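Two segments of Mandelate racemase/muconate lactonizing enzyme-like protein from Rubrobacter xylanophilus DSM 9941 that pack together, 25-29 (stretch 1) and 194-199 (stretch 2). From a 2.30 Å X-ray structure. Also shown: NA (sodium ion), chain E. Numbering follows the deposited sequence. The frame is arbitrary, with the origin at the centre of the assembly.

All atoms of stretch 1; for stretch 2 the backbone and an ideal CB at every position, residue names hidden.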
# COMPACT_ATOMS: atom_id res chain seq x y z
N SER A 25 -25.91 31.97 -6.07
CA SER A 25 -24.51 31.72 -5.77
C SER A 25 -24.39 30.42 -4.98
O SER A 25 -25.38 29.88 -4.47
CB SER A 25 -23.92 32.88 -4.99
OG SER A 25 -24.53 32.93 -3.71
N ASP A 26 -23.17 29.93 -4.88
CA ASP A 26 -22.91 28.76 -4.09
C ASP A 26 -21.58 29.06 -3.44
O ASP A 26 -21.09 30.23 -3.52
CB ASP A 26 -22.93 27.46 -4.94
CG ASP A 26 -21.90 27.45 -6.07
OD1 ASP A 26 -20.79 28.01 -5.91
OD2 ASP A 26 -22.19 26.83 -7.13
N GLY A 27 -20.99 28.04 -2.82
CA GLY A 27 -19.76 28.25 -2.10
C GLY A 27 -18.65 28.84 -2.95
O GLY A 27 -17.86 29.59 -2.45
N THR A 28 -18.56 28.54 -4.23
CA THR A 28 -17.43 29.05 -4.98
C THR A 28 -17.80 29.83 -6.27
O THR A 28 -16.91 30.10 -7.08
CB THR A 28 -16.43 27.86 -5.38
OG1 THR A 28 -17.18 26.79 -5.96
CG2 THR A 28 -15.68 27.30 -4.20
N LEU A 29 -19.06 30.19 -6.48
CA LEU A 29 -19.43 30.87 -7.72
C LEU A 29 -20.74 31.67 -7.63
O LEU A 29 -21.61 31.37 -6.81
CB LEU A 29 -19.46 29.87 -8.88
CG LEU A 29 -19.46 30.40 -10.33
CD1 LEU A 29 -18.10 30.83 -10.79
CD2 LEU A 29 -19.95 29.34 -11.27
N UNK A 194 -24.56 21.01 -0.27
CA UNK A 194 -23.58 21.04 -1.31
C UNK A 194 -22.65 22.22 -1.02
O UNK A 194 -23.11 23.34 -0.90
CB UNK A 194 -24.23 21.15 -2.69
N UNK A 195 -21.33 21.95 -0.94
CA UNK A 195 -20.35 22.98 -0.55
C UNK A 195 -19.60 23.50 -1.80
O UNK A 195 -18.88 24.52 -1.74
CB UNK A 195 -19.36 22.42 0.47
N UNK A 196 -19.78 22.80 -2.93
CA UNK A 196 -19.15 23.19 -4.19
C UNK A 196 -17.67 23.50 -3.99
O UNK A 196 -17.17 24.55 -4.46
CB UNK A 196 -19.86 24.40 -4.79
N UNK A 197 -17.00 22.62 -3.24
CA UNK A 197 -15.55 22.70 -2.99
C UNK A 197 -15.08 23.86 -2.11
O UNK A 197 -13.91 24.24 -2.18
CB UNK A 197 -14.82 22.80 -4.33
N UNK A 198 -15.97 24.39 -1.28
CA UNK A 198 -15.65 25.60 -0.53
C UNK A 198 -14.70 25.45 0.65
O UNK A 198 -14.16 26.46 1.11
CB UNK A 198 -16.96 26.21 -0.01
N UNK A 199 -14.55 24.23 1.17
CA UNK A 199 -13.78 23.98 2.39
C UNK A 199 -12.37 23.39 2.20
O UNK A 199 -12.12 22.68 1.23
CB UNK A 199 -14.58 23.03 3.28
NA NA E . -22.16 20.46 -6.71

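At position 194 the backbone is extended (phi/psi -131/125) and CA-to-CB points sideways, with no atom of stretch 1 within 5.5 Å of the ideal CB. The sodium ion lies on the CB side, and an oxygen-bearing side chain of moderate length, such as aspartate, glutamate or asparagine, could reach it. The residue is D194. Its OD2 binds NA at 2.5 Å, alongside ligands from elsewhere in the structure, while its OD1 accepts a hydrogen bond from the backbone N of 196 (2.9 Å).

Position 195 directs CB away from stretch 1; many residues would fit. It is A195, and its contribution is made by the backbone: the O of A195 accepts a hydrogen bond from the backbone N of 198 at 2.9 Å, closing a type I' turn. The same O lies 3.8 Å from CA of G27. An ideal CB on G27 would fall 2.5 Å from this oxygen, so the close approach depends on the glycine.

Position 196 faces stretch 1 most directly. Its ideal CB points toward it, 3.8 Å from OG1 of T28 and 3.9 Å from CG of D26. The positive phi (47/45) favours glycine, asparagine or aspartate, and the neighbouring carboxylate of D26 makes a second acid less attractive; a small polar side chain suits best. The residue is N196, with chi1 in the m rotamer. Its OD1 is 3.4 Å from OD2 of D26, a contact between two acceptors and not a hydrogen bond. The amide instead works through water: ND2 donates to a water at 2.7 Å, which also accepts from N of G27 (2.8 Å) and donates to O of D194 (2.8 Å), bridging the stretches. The direct hydrogen bond between them uses the backbone, OG1 of T28 donating to O of N196 at 2.7 Å.

At 197 phi is again positive (69/23), which by itself favours glycine, although asparagine could also adopt it. An ideal CB would lie sideways, 4.6 Å from CG2 of T28, so space alone does not exclude a side chain. G197 occupies the position, its O 4.1 Å from CG2 of T28.

Position 198 has ordinary angles (-74/-20) and a sideways CB 4.0 Å from CA of G27, where a small apolar group such as alanine fits well. A198 packs its methyl there; a CB on G27 would come within 2.8 Å of it. Its CA also meets CG2 of T28 at 4.0 Å.

Position 199 is beyond the reach of stretch 1, which leaves its identity open; it is Y199.

Stretch 2, residues 194-199: DANGAY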
# COMPACT_ATOMS: atom_id res chain seq x y z
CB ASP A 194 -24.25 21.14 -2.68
CG ASP A 194 -23.25 21.11 -3.84
OD1 ASP A 194 -21.99 21.04 -3.68
OD2 ASP A 194 -23.73 21.22 -4.98
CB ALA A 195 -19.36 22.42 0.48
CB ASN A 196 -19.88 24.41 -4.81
CG ASN A 196 -21.29 24.05 -5.29
OD1 ASN A 196 -21.43 23.63 -6.44
ND2 ASN A 196 -22.31 24.10 -4.39
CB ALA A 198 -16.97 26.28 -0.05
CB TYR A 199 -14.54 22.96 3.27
CG TYR A 199 -15.96 23.32 3.67
CD1 TYR A 199 -16.29 24.60 4.12
CD2 TYR A 199 -16.98 22.35 3.61
CE1 TYR A 199 -17.64 24.94 4.49
CE2 TYR A 199 -18.27 22.64 4.02
CZ TYR A 199 -18.61 23.93 4.44
OH TYR A 199 -19.91 24.15 4.79
O HOH W 1 -22.24 25.65 -2.24
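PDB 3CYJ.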